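Local coordinates for MsStt7d protein (Micromonas, PDB 4IX3) that probably phosphorylates protein substrates with ATP, this chain being its kinase catalytic domain, which holds magnesium in the crystal, at residues 67-71 / 84-88; 123-127 / 263-268; 222-228 / 243-248; 253-258 / 314-319. All blocks are in the same frame, centred on the assembly; numbering follows the deposited sequence. Where two conformers were deposited one is given.

Contact 1 of 4, residues 67-71 / 84-88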
loop_
_atom_site.group_PDB
_atom_site.type_symbol
_atom_site.label_atom_id
_atom_site.label_comp_id
_atom_site.label_asym_id
_atom_site.label_seq_id
_atom_site.Cartn_x
_atom_site.Cartn_y
_atom_site.Cartn_z
ATOM N N MET B 67 -6.949 -11.817 -9.465
ATOM C CA MET B 67 -7.944 -12.872 -9.626
ATOM C C MET B 67 -7.695 -13.667 -10.899
ATOM O O MET B 67 -7.667 -14.918 -10.813
ATOM C CB MET B 67 -9.330 -12.220 -9.655
ATOM C CG MET B 67 -10.415 -13.273 -9.837
ATOM S SD MET B 67 -12.108 -12.583 -9.620
ATOM C CE MET B 67 -12.219 -11.550 -11.067
ATOM N N ASP B 68 -7.540 -12.978 -12.026
ATOM C CA ASP B 68 -7.330 -13.647 -13.306
ATOM C C ASP B 68 -6.069 -14.555 -13.224
ATOM O O ASP B 68 -6.063 -15.717 -13.720
ATOM C CB ASP B 68 -7.102 -12.639 -14.439
ATOM C CG ASP B 68 -8.333 -11.799 -14.773
ATOM O OD1 ASP B 68 -9.458 -12.221 -14.450
ATOM O OD2 ASP B 68 -8.156 -10.733 -15.441
ATOM N N VAL B 69 -4.968 -14.015 -12.697
ATOM C CA VAL B 69 -3.710 -14.795 -12.630
ATOM C C VAL B 69 -3.937 -15.977 -11.690
ATOM O O VAL B 69 -3.431 -17.083 -11.969
ATOM C CB VAL B 69 -2.507 -13.909 -12.201
ATOM C CG1 VAL B 69 -1.267 -14.768 -11.944
ATOM C CG2 VAL B 69 -2.249 -12.821 -13.235
ATOM N N ASN B 70 -4.675 -15.827 -10.586
ATOM C CA ASN B 70 -4.978 -16.978 -9.722
ATOM C C ASN B 70 -5.795 -18.038 -10.433
ATOM O O ASN B 70 -5.513 -19.212 -10.259
ATOM C CB ASN B 70 -5.705 -16.555 -8.452
ATOM C CG ASN B 70 -4.740 -16.243 -7.322
ATOM O OD1 ASN B 70 -4.325 -17.149 -6.602
ATOM N ND2 ASN B 70 -4.385 -14.967 -7.161
ATOM N N TYR B 71 -6.724 -17.651 -11.293
ATOM C CA TYR B 71 -7.443 -18.675 -12.059
ATOM C C TYR B 71 -6.475 -19.370 -13.002
ATOM O O TYR B 71 -6.546 -20.589 -13.189
ATOM C CB TYR B 71 -8.610 -18.061 -12.847
ATOM C CG TYR B 71 -9.854 -17.864 -12.012
ATOM C CD1 TYR B 71 -10.652 -18.952 -11.664
ATOM C CD2 TYR B 71 -10.297 -16.597 -11.653
ATOM C CE1 TYR B 71 -11.840 -18.825 -10.934
ATOM C CE2 TYR B 71 -11.500 -16.444 -10.959
ATOM C CZ TYR B 71 -12.243 -17.539 -10.563
ATOM O OH TYR B 71 -13.408 -17.369 -9.847
ATOM N N PHE B 84 -6.400 -21.715 -4.554
ATOM C CA PHE B 84 -7.344 -20.638 -4.850
ATOM C C PHE B 84 -8.755 -21.205 -4.819
ATOM O O PHE B 84 -9.103 -22.121 -5.588
ATOM C CB PHE B 84 -7.034 -20.046 -6.216
ATOM C CG PHE B 84 -7.955 -18.930 -6.642
ATOM C CD1 PHE B 84 -8.153 -17.817 -5.812
ATOM C CD2 PHE B 84 -8.590 -18.975 -7.880
ATOM C CE1 PHE B 84 -9.002 -16.774 -6.228
ATOM C CE2 PHE B 84 -9.357 -17.896 -8.316
ATOM C CZ PHE B 84 -9.583 -16.820 -7.477
ATOM N N MET B 85 -9.631 -20.587 -4.036
ATOM C CA MET B 85 -11.001 -21.099 -3.861
ATOM C C MET B 85 -12.031 -20.229 -4.557
ATOM O O MET B 85 -13.201 -20.621 -4.595
ATOM C CB MET B 85 -11.312 -21.185 -2.363
ATOM C CG MET B 85 -10.395 -22.188 -1.655
ATOM S SD MET B 85 -10.617 -22.289 0.142
ATOM C CE MET B 85 -12.147 -23.215 0.314
ATOM N N GLY B 86 -11.625 -19.181 -5.269
ATOM C CA GLY B 86 -12.546 -18.380 -6.075
ATOM C C GLY B 86 -12.805 -17.000 -5.519
ATOM O O GLY B 86 -11.986 -16.450 -4.780
ATOM N N CYS B 87 -13.904 -16.413 -5.960
ATOM C CA CYS B 87 -14.248 -15.059 -5.578
ATOM C C CYS B 87 -15.600 -15.010 -4.897
ATOM O O CYS B 87 -16.374 -15.958 -5.013
ATOM C CB CYS B 87 -14.207 -14.126 -6.789
ATOM S SG CYS B 87 -15.582 -14.356 -7.928
ATOM N N ILE B 88 -15.893 -13.882 -4.249
ATOM C CA ILE B 88 -17.239 -13.592 -3.722
ATOM C C ILE B 88 -17.433 -12.103 -3.845
ATOM O O ILE B 88 -16.679 -11.352 -3.229
ATOM C CB ILE B 88 -17.400 -13.996 -2.214
ATOM C CG1 ILE B 88 -16.682 -15.307 -1.909
ATOM C CG2 ILE B 88 -18.910 -14.034 -1.875
ATOM C CD1 ILE B 88 -15.266 -15.149 -1.360
#

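Contact 2 of 4, residues 123-127 / 263-268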
loop_
_atom_site.group_PDB
_atom_site.type_symbol
_atom_site.label_atom_id
_atom_site.label_comp_id
_atom_site.label_asym_id
_atom_site.label_seq_id
_atom_site.Cartn_x
_atom_site.Cartn_y
_atom_site.Cartn_z
ATOM N N MET B 123 12.154 -18.640 9.825
ATOM C CA MET B 123 13.615 -18.552 9.724
ATOM C C MET B 123 14.159 -17.629 10.813
ATOM O O MET B 123 15.243 -17.910 11.338
ATOM C CB MET B 123 14.077 -18.109 8.340
ATOM C CG MET B 123 13.939 -16.628 8.028
ATOM S SD MET B 123 14.325 -16.317 6.289
ATOM C CE MET B 123 14.257 -14.520 6.381
ATOM N N ARG B 124 13.417 -16.585 11.160
ATOM C CA ARG B 124 13.871 -15.670 12.208
ATOM C C ARG B 124 13.734 -16.271 13.603
ATOM O O ARG B 124 14.525 -15.909 14.482
ATOM C CB ARG B 124 13.192 -14.308 12.069
ATOM C CG ARG B 124 13.658 -13.614 10.817
ATOM C CD ARG B 124 12.926 -12.308 10.521
ATOM N NE ARG B 124 13.500 -11.644 9.355
ATOM C CZ ARG B 124 13.057 -10.512 8.817
ATOM N NH1 ARG B 124 11.936 -9.960 9.265
ATOM N NH2 ARG B 124 13.701 -10.003 7.763
ATOM N N ARG B 125 12.790 -17.199 13.807
ATOM C CA ARG B 125 12.710 -17.947 15.065
ATOM C C ARG B 125 13.913 -18.900 15.156
ATOM O O ARG B 125 14.503 -19.077 16.213
ATOM C CB ARG B 125 11.396 -18.743 15.165
ATOM C CG ARG B 125 10.196 -17.902 15.565
ATOM C CD ARG B 125 8.888 -18.677 15.430
ATOM N NE ARG B 125 8.875 -19.849 16.301
ATOM C CZ ARG B 125 8.220 -20.987 16.067
ATOM N NH1 ARG B 125 7.495 -21.156 14.961
ATOM N NH2 ARG B 125 8.312 -21.980 16.949
ATOM N N GLY B 126 14.300 -19.475 14.027
ATOM C CA GLY B 126 15.519 -20.282 13.949
ATOM C C GLY B 126 15.411 -21.365 12.890
ATOM O O GLY B 126 14.326 -21.746 12.414
ATOM N N THR B 127 16.557 -21.927 12.527
ATOM C CA THR B 127 16.607 -23.062 11.599
ATOM C C THR B 127 15.858 -24.282 12.129
ATOM O O THR B 127 15.209 -24.977 11.331
ATOM C CB THR B 127 18.058 -23.419 11.290
ATOM O OG1 THR B 127 18.604 -22.301 10.580
ATOM C CG2 THR B 127 18.160 -24.717 10.479
ATOM N N VAL B 263 22.399 -17.586 8.655
ATOM C CA VAL B 263 21.549 -17.061 9.745
ATOM C C VAL B 263 21.671 -15.530 9.813
ATOM O O VAL B 263 20.659 -14.822 9.962
ATOM C CB VAL B 263 21.800 -17.744 11.112
ATOM C CG1 VAL B 263 21.022 -17.045 12.224
ATOM C CG2 VAL B 263 21.420 -19.219 11.009
ATOM N N GLY B 264 22.893 -15.032 9.764
ATOM C CA GLY B 264 23.103 -13.584 9.881
ATOM C C GLY B 264 22.553 -12.757 8.726
ATOM O O GLY B 264 22.449 -11.518 8.869
ATOM N N LEU B 265 22.152 -13.386 7.602
ATOM C CA LEU B 265 21.525 -12.615 6.538
ATOM C C LEU B 265 20.003 -12.619 6.648
ATOM O O LEU B 265 19.344 -12.088 5.751
ATOM C CB LEU B 265 21.943 -13.128 5.168
ATOM C CG LEU B 265 23.472 -13.103 4.953
ATOM C CD1 LEU B 265 23.809 -13.638 3.570
ATOM C CD2 LEU B 265 24.018 -11.696 5.168
ATOM N N ARG B 266 19.456 -13.187 7.723
ATOM C CA ARG B 266 17.984 -13.293 7.830
ATOM C C ARG B 266 17.291 -11.996 8.232
ATOM O O ARG B 266 16.075 -11.890 8.112
ATOM C CB ARG B 266 17.572 -14.431 8.776
ATOM C CG ARG B 266 17.979 -15.761 8.141
ATOM C CD ARG B 266 17.681 -16.940 9.020
ATOM N NE ARG B 266 18.024 -18.179 8.319
ATOM C CZ ARG B 266 18.002 -19.382 8.911
ATOM N NH1 ARG B 266 17.607 -19.507 10.183
ATOM N NH2 ARG B 266 18.368 -20.483 8.250
ATOM N N THR B 267 18.039 -11.045 8.802
ATOM C CA THR B 267 17.436 -9.758 9.120
ATOM C C THR B 267 17.493 -8.920 7.846
ATOM O O THR B 267 18.314 -9.159 6.954
ATOM C CB THR B 267 18.259 -9.047 10.187
ATOM O OG1 THR B 267 19.601 -8.922 9.715
ATOM C CG2 THR B 267 18.248 -9.825 11.465
ATOM N N ASP B 268 16.621 -7.918 7.752
ATOM C CA ASP B 268 16.657 -7.010 6.617
ATOM C C ASP B 268 18.035 -6.368 6.517
ATOM O O ASP B 268 18.543 -6.205 5.417
ATOM C CB ASP B 268 15.650 -5.865 6.789
ATOM C CG ASP B 268 14.206 -6.291 6.598
ATOM O OD1 ASP B 268 13.874 -7.447 6.236
ATOM O OD2 ASP B 268 13.345 -5.404 6.672
HETATM O O HOH W 1 11.223 -7.361 7.543
#

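Contact 3 of 4, residues 222-228 / 243-248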
loop_
_atom_site.group_PDB
_atom_site.type_symbol
_atom_site.label_atom_id
_atom_site.label_comp_id
_atom_site.label_asym_id
_atom_site.label_seq_id
_atom_site.Cartn_x
_atom_site.Cartn_y
_atom_site.Cartn_z
ATOM N N TYR B 222 11.954 -3.595 -12.877
ATOM C CA TYR B 222 11.001 -3.852 -13.953
ATOM C C TYR B 222 10.981 -5.332 -14.369
ATOM O O TYR B 222 11.927 -6.077 -14.084
ATOM C CB TYR B 222 11.399 -3.027 -15.190
ATOM C CG TYR B 222 12.840 -3.286 -15.675
ATOM C CD1 TYR B 222 13.158 -4.421 -16.446
ATOM C CD2 TYR B 222 13.878 -2.418 -15.323
ATOM C CE1 TYR B 222 14.463 -4.680 -16.845
ATOM C CE2 TYR B 222 15.184 -2.663 -15.735
ATOM C CZ TYR B 222 15.466 -3.787 -16.483
ATOM O OH TYR B 222 16.782 -3.951 -16.862
ATOM N N LEU B 223 9.964 -5.734 -15.133
ATOM C CA LEU B 223 9.965 -6.985 -15.888
ATOM C C LEU B 223 10.438 -6.757 -17.312
ATOM O O LEU B 223 11.302 -7.489 -17.805
ATOM C CB LEU B 223 8.599 -7.686 -15.871
ATOM C CG LEU B 223 8.128 -8.160 -14.497
ATOM C CD1 LEU B 223 6.831 -8.933 -14.622
ATOM C CD2 LEU B 223 9.177 -9.039 -13.820
ATOM N N LEU B 224 9.962 -5.697 -17.952
ATOM C CA LEU B 224 10.438 -5.332 -19.289
ATOM C C LEU B 224 11.097 -3.974 -19.114
ATOM O O LEU B 224 10.559 -3.137 -18.380
ATOM C CB LEU B 224 9.270 -5.127 -20.251
ATOM C CG LEU B 224 8.526 -6.396 -20.634
ATOM C CD1 LEU B 224 7.263 -6.106 -21.440
ATOM C CD2 LEU B 224 9.447 -7.390 -21.330
ATOM N N PRO B 225 12.314 -3.784 -19.677
ATOM C CA PRO B 225 12.979 -2.492 -19.570
ATOM C C PRO B 225 12.228 -1.421 -20.376
ATOM O O PRO B 225 11.611 -1.723 -21.407
ATOM C CB PRO B 225 14.346 -2.791 -20.175
ATOM C CG PRO B 225 14.051 -3.761 -21.273
ATOM C CD PRO B 225 12.970 -4.646 -20.680
ATOM N N PRO B 226 12.226 -0.181 -19.867
ATOM C CA PRO B 226 11.730 0.991 -20.580
ATOM C C PRO B 226 11.930 1.023 -22.094
ATOM O O PRO B 226 10.994 1.371 -22.821
ATOM C CB PRO B 226 12.487 2.126 -19.904
ATOM C CG PRO B 226 12.438 1.685 -18.478
ATOM C CD PRO B 226 12.521 0.173 -18.466
ATOM N N GLY B 227 13.132 0.658 -22.542
ATOM C CA GLY B 227 13.446 0.552 -23.967
ATOM C C GLY B 227 12.545 -0.355 -24.789
ATOM O O GLY B 227 12.539 -0.258 -26.025
ATOM N N SER B 228 11.761 -1.196 -24.109
ATOM C CA SER B 228 11.072 -2.333 -24.728
ATOM C C SER B 228 9.763 -1.889 -25.384
ATOM O O SER B 228 9.087 -0.999 -24.862
ATOM C CB SER B 228 10.809 -3.413 -23.665
ATOM O OG SER B 228 9.940 -4.468 -24.094
ATOM N N HIS B 243 14.170 -10.108 -23.106
ATOM C CA HIS B 243 14.270 -9.360 -21.863
ATOM C C HIS B 243 14.172 -10.241 -20.636
ATOM O O HIS B 243 14.466 -9.770 -19.525
ATOM C CB HIS B 243 13.203 -8.261 -21.812
ATOM C CG HIS B 243 13.270 -7.301 -22.974
ATOM N ND1 HIS B 243 14.380 -6.581 -23.279
ATOM C CD2 HIS B 243 12.305 -6.953 -23.926
ATOM C CE1 HIS B 243 14.131 -5.806 -24.367
ATOM N NE2 HIS B 243 12.866 -6.041 -24.762
ATOM N N LYS B 244 13.776 -11.512 -20.808
ATOM C CA LYS B 244 13.909 -12.478 -19.718
ATOM C C LYS B 244 13.296 -12.029 -18.387
ATOM O O LYS B 244 13.964 -11.993 -17.331
ATOM C CB LYS B 244 15.378 -12.883 -19.477
ATOM C CG LYS B 244 16.071 -13.389 -20.731
ATOM C CD LYS B 244 17.448 -13.926 -20.380
ATOM C CE LYS B 244 18.033 -14.833 -21.435
ATOM N NZ LYS B 244 17.837 -14.490 -22.859
ATOM N N PRO B 245 11.999 -11.654 -18.415
ATOM C CA PRO B 245 11.366 -11.157 -17.200
ATOM C C PRO B 245 11.342 -12.183 -16.074
ATOM O O PRO B 245 11.334 -11.808 -14.888
ATOM C CB PRO B 245 9.944 -10.821 -17.648
ATOM C CG PRO B 245 9.717 -11.719 -18.851
ATOM C CD PRO B 245 11.067 -11.781 -19.543
ATOM N N ASP B 246 11.403 -13.480 -16.414
ATOM C CA ASP B 246 11.478 -14.526 -15.392
ATOM C C ASP B 246 12.725 -14.420 -14.514
ATOM O O ASP B 246 12.735 -14.913 -13.402
ATOM C CB ASP B 246 11.392 -15.915 -16.045
ATOM C CG ASP B 246 12.478 -16.115 -17.079
ATOM O OD1 ASP B 246 13.213 -17.114 -16.949
ATOM O OD2 ASP B 246 12.566 -15.302 -18.030
ATOM N N ARG B 247 13.787 -13.849 -15.095
ATOM C CA ARG B 247 15.043 -13.644 -14.338
ATOM C C ARG B 247 14.868 -12.633 -13.205
ATOM O O ARG B 247 15.669 -12.627 -12.262
ATOM C CB ARG B 247 16.207 -13.250 -15.250
ATOM C CG ARG B 247 17.015 -14.445 -15.731
ATOM C CD ARG B 247 16.218 -15.554 -16.414
ATOM N NE ARG B 247 17.132 -16.409 -17.162
ATOM C CZ ARG B 247 16.797 -17.129 -18.227
ATOM N NH1 ARG B 247 15.515 -17.258 -18.569
ATOM N NH2 ARG B 247 17.730 -17.746 -18.939
ATOM N N PHE B 248 13.753 -11.869 -13.187
ATOM C CA PHE B 248 13.434 -11.106 -11.974
ATOM C C PHE B 248 13.200 -12.043 -10.788
ATOM O O PHE B 248 13.702 -11.833 -9.664
ATOM C CB PHE B 248 12.185 -10.240 -12.236
ATOM C CG PHE B 248 11.828 -9.344 -11.077
ATOM C CD1 PHE B 248 12.101 -7.970 -11.129
ATOM C CD2 PHE B 248 11.115 -9.809 -9.983
ATOM C CE1 PHE B 248 11.800 -7.133 -10.042
ATOM C CE2 PHE B 248 10.767 -8.993 -8.921
ATOM C CZ PHE B 248 11.123 -7.633 -8.948
#

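Contact 4 of 4, residues 253-258 / 314-319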
loop_
_atom_site.group_PDB
_atom_site.type_symbol
_atom_site.label_atom_id
_atom_site.label_comp_id
_atom_site.label_asym_id
_atom_site.label_seq_id
_atom_site.Cartn_x
_atom_site.Cartn_y
_atom_site.Cartn_z
ATOM N N ALA B 253 14.846 -15.325 -5.882
ATOM C CA ALA B 253 15.083 -16.664 -5.334
ATOM C C ALA B 253 16.538 -16.752 -4.790
ATOM O O ALA B 253 16.743 -17.407 -3.773
ATOM C CB ALA B 253 14.865 -17.732 -6.390
ATOM N N GLY B 254 17.499 -16.084 -5.436
ATOM C CA GLY B 254 18.865 -16.018 -4.857
ATOM C C GLY B 254 18.917 -15.307 -3.511
ATOM O O GLY B 254 19.554 -15.789 -2.591
ATOM N N CYS B 255 18.091 -14.260 -3.356
ATOM C CA CYS B 255 17.959 -13.638 -2.053
ATOM C C CYS B 255 17.390 -14.559 -1.014
ATOM O O CYS B 255 17.861 -14.586 0.113
ATOM C CB CYS B 255 17.094 -12.367 -2.153
ATOM S SG CYS B 255 17.803 -11.006 -3.132
ATOM N N VAL B 256 16.329 -15.310 -1.384
ATOM C CA VAL B 256 15.772 -16.283 -0.435
ATOM C C VAL B 256 16.894 -17.269 -0.046
ATOM O O VAL B 256 17.008 -17.595 1.129
ATOM C CB VAL B 256 14.612 -17.067 -1.100
ATOM C CG1 VAL B 256 14.146 -18.245 -0.239
ATOM C CG2 VAL B 256 13.429 -16.120 -1.363
ATOM N N MET B 257 17.630 -17.777 -1.026
ATOM C CA MET B 257 18.689 -18.725 -0.728
ATOM C C MET B 257 19.740 -18.173 0.246
ATOM O O MET B 257 20.130 -18.876 1.196
ATOM C CB MET B 257 19.384 -19.120 -2.004
ATOM C CG MET B 257 20.513 -20.128 -1.746
ATOM S SD MET B 257 20.936 -21.022 -3.220
ATOM C CE MET B 257 22.376 -21.940 -2.618
ATOM N N LEU B 258 20.172 -16.917 0.028
ATOM C CA LEU B 258 21.120 -16.304 0.967
ATOM C C LEU B 258 20.572 -16.322 2.378
ATOM O O LEU B 258 21.298 -16.585 3.334
ATOM C CB LEU B 258 21.416 -14.870 0.562
ATOM C CG LEU B 258 22.283 -14.721 -0.709
ATOM C CD1 LEU B 258 22.194 -13.341 -1.322
ATOM C CD2 LEU B 258 23.758 -15.063 -0.418
ATOM N N LEU B 314 25.667 -21.528 -6.881
ATOM C CA LEU B 314 24.249 -21.427 -7.274
ATOM C C LEU B 314 23.725 -20.014 -7.028
ATOM O O LEU B 314 22.986 -19.447 -7.838
ATOM C CB LEU B 314 23.400 -22.453 -6.505
ATOM C CG LEU B 314 21.894 -22.375 -6.770
ATOM C CD1 LEU B 314 21.530 -22.424 -8.257
ATOM C CD2 LEU B 314 21.152 -23.440 -5.954
ATOM N N CYS B 315 24.101 -19.430 -5.908
ATOM C CA CYS B 315 23.809 -18.010 -5.668
ATOM C C CYS B 315 24.349 -17.158 -6.811
ATOM O O CYS B 315 23.644 -16.289 -7.309
ATOM C CB CYS B 315 24.377 -17.500 -4.337
ATOM S SG CYS B 315 23.475 -18.057 -2.886
ATOM N N GLN B 316 25.598 -17.367 -7.239
ATOM C CA GLN B 316 26.159 -16.595 -8.344
ATOM C C GLN B 316 25.293 -16.757 -9.603
ATOM O O GLN B 316 25.006 -15.786 -10.321
ATOM C CB GLN B 316 27.600 -17.023 -8.671
ATOM C CG GLN B 316 28.167 -16.287 -9.897
ATOM C CD GLN B 316 28.347 -14.814 -9.608
ATOM O OE1 GLN B 316 27.435 -13.988 -9.792
ATOM N NE2 GLN B 316 29.519 -14.474 -9.109
ATOM N N ARG B 317 24.861 -17.989 -9.876
ATOM C CA ARG B 317 24.017 -18.239 -11.056
ATOM C C ARG B 317 22.682 -17.497 -11.002
ATOM O O ARG B 317 22.262 -16.906 -11.988
ATOM C CB ARG B 317 23.682 -19.748 -11.187
ATOM C CG ARG B 317 24.873 -20.697 -11.385
ATOM C CD ARG B 317 25.469 -20.345 -12.707
ATOM N NE ARG B 317 24.498 -20.564 -13.804
ATOM C CZ ARG B 317 24.114 -19.623 -14.668
ATOM N NH1 ARG B 317 24.654 -18.405 -14.652
ATOM N NH2 ARG B 317 23.211 -19.914 -15.597
ATOM N N LEU B 318 22.044 -17.528 -9.840
ATOM C CA LEU B 318 20.751 -16.873 -9.688
ATOM C C LEU B 318 20.872 -15.349 -9.611
ATOM O O LEU B 318 19.859 -14.653 -9.756
ATOM C CB LEU B 318 20.095 -17.380 -8.387
ATOM C CG LEU B 318 19.555 -18.840 -8.446
ATOM C CD1 LEU B 318 19.154 -19.317 -7.079
ATOM C CD2 LEU B 318 18.350 -18.928 -9.412
ATOM N N MET B 319 22.069 -14.840 -9.321
ATOM C CA MET B 319 22.268 -13.416 -9.027
ATOM C C MET B 319 23.300 -12.771 -9.951
ATOM O O MET B 319 23.936 -11.758 -9.584
ATOM C CB MET B 319 22.562 -13.227 -7.543
ATOM C CG MET B 319 21.465 -13.838 -6.658
ATOM S SD MET B 319 21.644 -13.531 -4.909
ATOM C CE MET B 319 21.069 -11.828 -4.867
#

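Contact 1 of 4, residues 67-71 / 84-88
In the N-terminal lobe of the kinase fold, helix 59-76, the C-helix by its place, packs on strand 84-90 of the antiparallel sheet through N70, Y71 and F84. The two short segments run obliquely antiparallel, at 141°, their axes 9.6 Å apart at closest approach. F84 is the hub, and its flat ring is engaged on both faces and at one edge. Its CG stands opposite the backbone N across the CA-CB bond (chi1 179°), which directs the ring at the helix. N70 CB sits over the middle of one face, 3.6 Å from the F84 ring centroid, as a CH-pi contact; the other face lies against the backbone N of G86 in its own strand. The ring edge meets Y71 in a T-shaped stack with planes at 88°, F84 CE2 standing 3.4 Å above the centre of the Y71 ring. An alanine at F84 would remove all of this ring, and the Y71 face and N70 CB are likely to be left facing a gap. The polar end of N70 is tied down separately, ND2 to the carbonyl of E66 and OD1 to the indole N-H of W111, whose ring also meets F84. A classic bulge at M85-G86, opposite M110, interrupts the strand. Y71 OH lies 4.0 Å from G86 CA. One turn earlier in the helix M67, its chain extended as far as the sulfur, brings SD to 3.8 Å from C87 CB.

Contact 2 of 4, residues 123-127 / 263-268
R266 and R124 form two extended arms that run from opposite segments, joining the end of helix 119-125 to the loop between helices 246-261 and 268-280 in the C-terminal lobe of the kinase fold. The tight part belongs to R266, which is buried. Its guanidinium is set end-on against one oxygen: NH1 and NH2 both donate to T127 OG1, each at 3.0 Å, and OG1 lies close to the guanidinium plane. NH1 also gives a weak bond to M123 O at 3.1 Å. NE bonds the Q259 carbonyl, and NH2 has a second acceptor in that of L260, while T127 OG1 is also bonded to E141. The charged group is thus fixed against rotation by backbone and hydroxyl oxygens. M123 covers its aliphatic part; with CG wedged between backbone N and carbonyl carbon (chi1 77°), the chain runs past R266, and M123 CB packs 3.8 Å from R266 CD and over a guanidinium face. The solvent side is looser. There R124 is exposed and grips R266 O side-on, NE at 2.9 Å and NH2 at 3.1 Å, with R266 O lying within about 10° of the R124 guanidinium plane. Its NH2 also makes a salt bridge to D268 OD1, approached from above a carboxylate plane turned 64° from the guanidinium. D268 shares its charge with R214 and packs on A54 of the second subunit. A water also links R124 and D268, accepting from R124 NH1 at 3.2 Å and donating weakly to D268 OD1.

Contact 3 of 4, residues 222-228 / 243-248
The loop between strand 193-194 and helix 236-243, probably the later part of the activation segment of the kinase fold, meets three successive elements: the end of helix 236-243 at H243, the linker at P245 and the start of helix 246-261 at F248. The closest alpha carbons, those of L223 and P245, are 4.6 Å apart, so the two backbones nearly touch. P225 lies over one face of the imidazole of H243 as a CH-pi contact: P225 CD is 3.7 Å from the H243 ring centroid and 23° off the ring normal, offset toward the rim. L224 adds its CD2 methyl, 3.9 Å from H243 CB. P225 also opens a type I turn closed by S228 N on P225 O, which returns the chain so that S228 CB comes within 3.5 Å of H243 NE2. The second half of the contact is apolar. L223 CB rests on P245 CB at 3.8 Å, and L223 CD2 packs against F248 CB at 3.6 Å, the two side chains crossing at about a right angle. F248 CG opposite its backbone N (chi1 -176°) brings F248 CD1 to 3.5 Å from the backbone O of Y222, obliquely to the ring. That oxygen has a polar partner outside the pair: R323 bonds the carbonyls of Y222, L223 and H243, pinning both segments to one side chain. The 222-228 loop thus lies against the junction of the two helices, with L239 of the shorter helix packing on L224 and S228, and W240 on P245.

Contact 4 of 4, residues 253-258 / 314-319
The flat group at G254-C255 is a peptide unit, not a ring: M319 SD stands 3.5 Å from G254 C, almost straight above the peptide plane, while G254 O accepts from L258 N within the helix. The peptide face is accessible because G254 has no beta carbon; one built there would fall 2.4 Å from M319 CG. The contact is thus a close approach of two helices of the kinase C-terminal lobe, 246-261 and 302-318, their axes 9.0 Å apart and nearly antiparallel at 154°. L318 CB lies beside the glycine, 4.0 Å from G254 CA. From the end of its helix M319, extended at chi2, carries its sulfur across, with M319 SD 3.6 Å from L258 CD1 in a tip-to-tip approach; the bend at chi3 (77°) then swings its CE methyl to 3.8 Å from C255 SG. At the other end M257 reaches out in one extended line, CG opposite its backbone N (chi1 -180°), and lays SD 3.7 Å from L314 CD2. C315 SG, in the conformer given, lies 3.8 Å from M257 CG; two were deposited, so this contact is less certain. Replacing M257 by an alanine would take away CG, SD and CE, and L314 CD2 and C315 SG would probably lose their partner. Helix 141-161 packs on the M257 side through T145 and M149. Every side-chain meeting across the pair is between sulfur or hydrocarbon groups, which implies that the helices are held by close fit and exclusion of water, with no polar bond fixing their register.

Overall arrangement
Contact 1 belongs to the N-terminal lobe and stands apart, its centre about 32 Å from that of contact 2 and 30 Å from that of contact 4, both beyond the centre of the chain. Contacts 3 and 4 share helix 246-261, one at its start and one further along, with nearest atoms about 5 Å apart. Contacts 2 and 4 touch, L265 CD1 lying 3.9 Å from L258 O. Chemistry follows place: contacts 1, 3 and 4 are buried, contact 2 only partly. Contact 4 relies on sulfur and methyl groups, contact 1 on an aromatic T-shape, contact 3 on proline, imidazole and leucine. Contact 2 is the one built on arginine hydrogen bonds, a salt bridge and water.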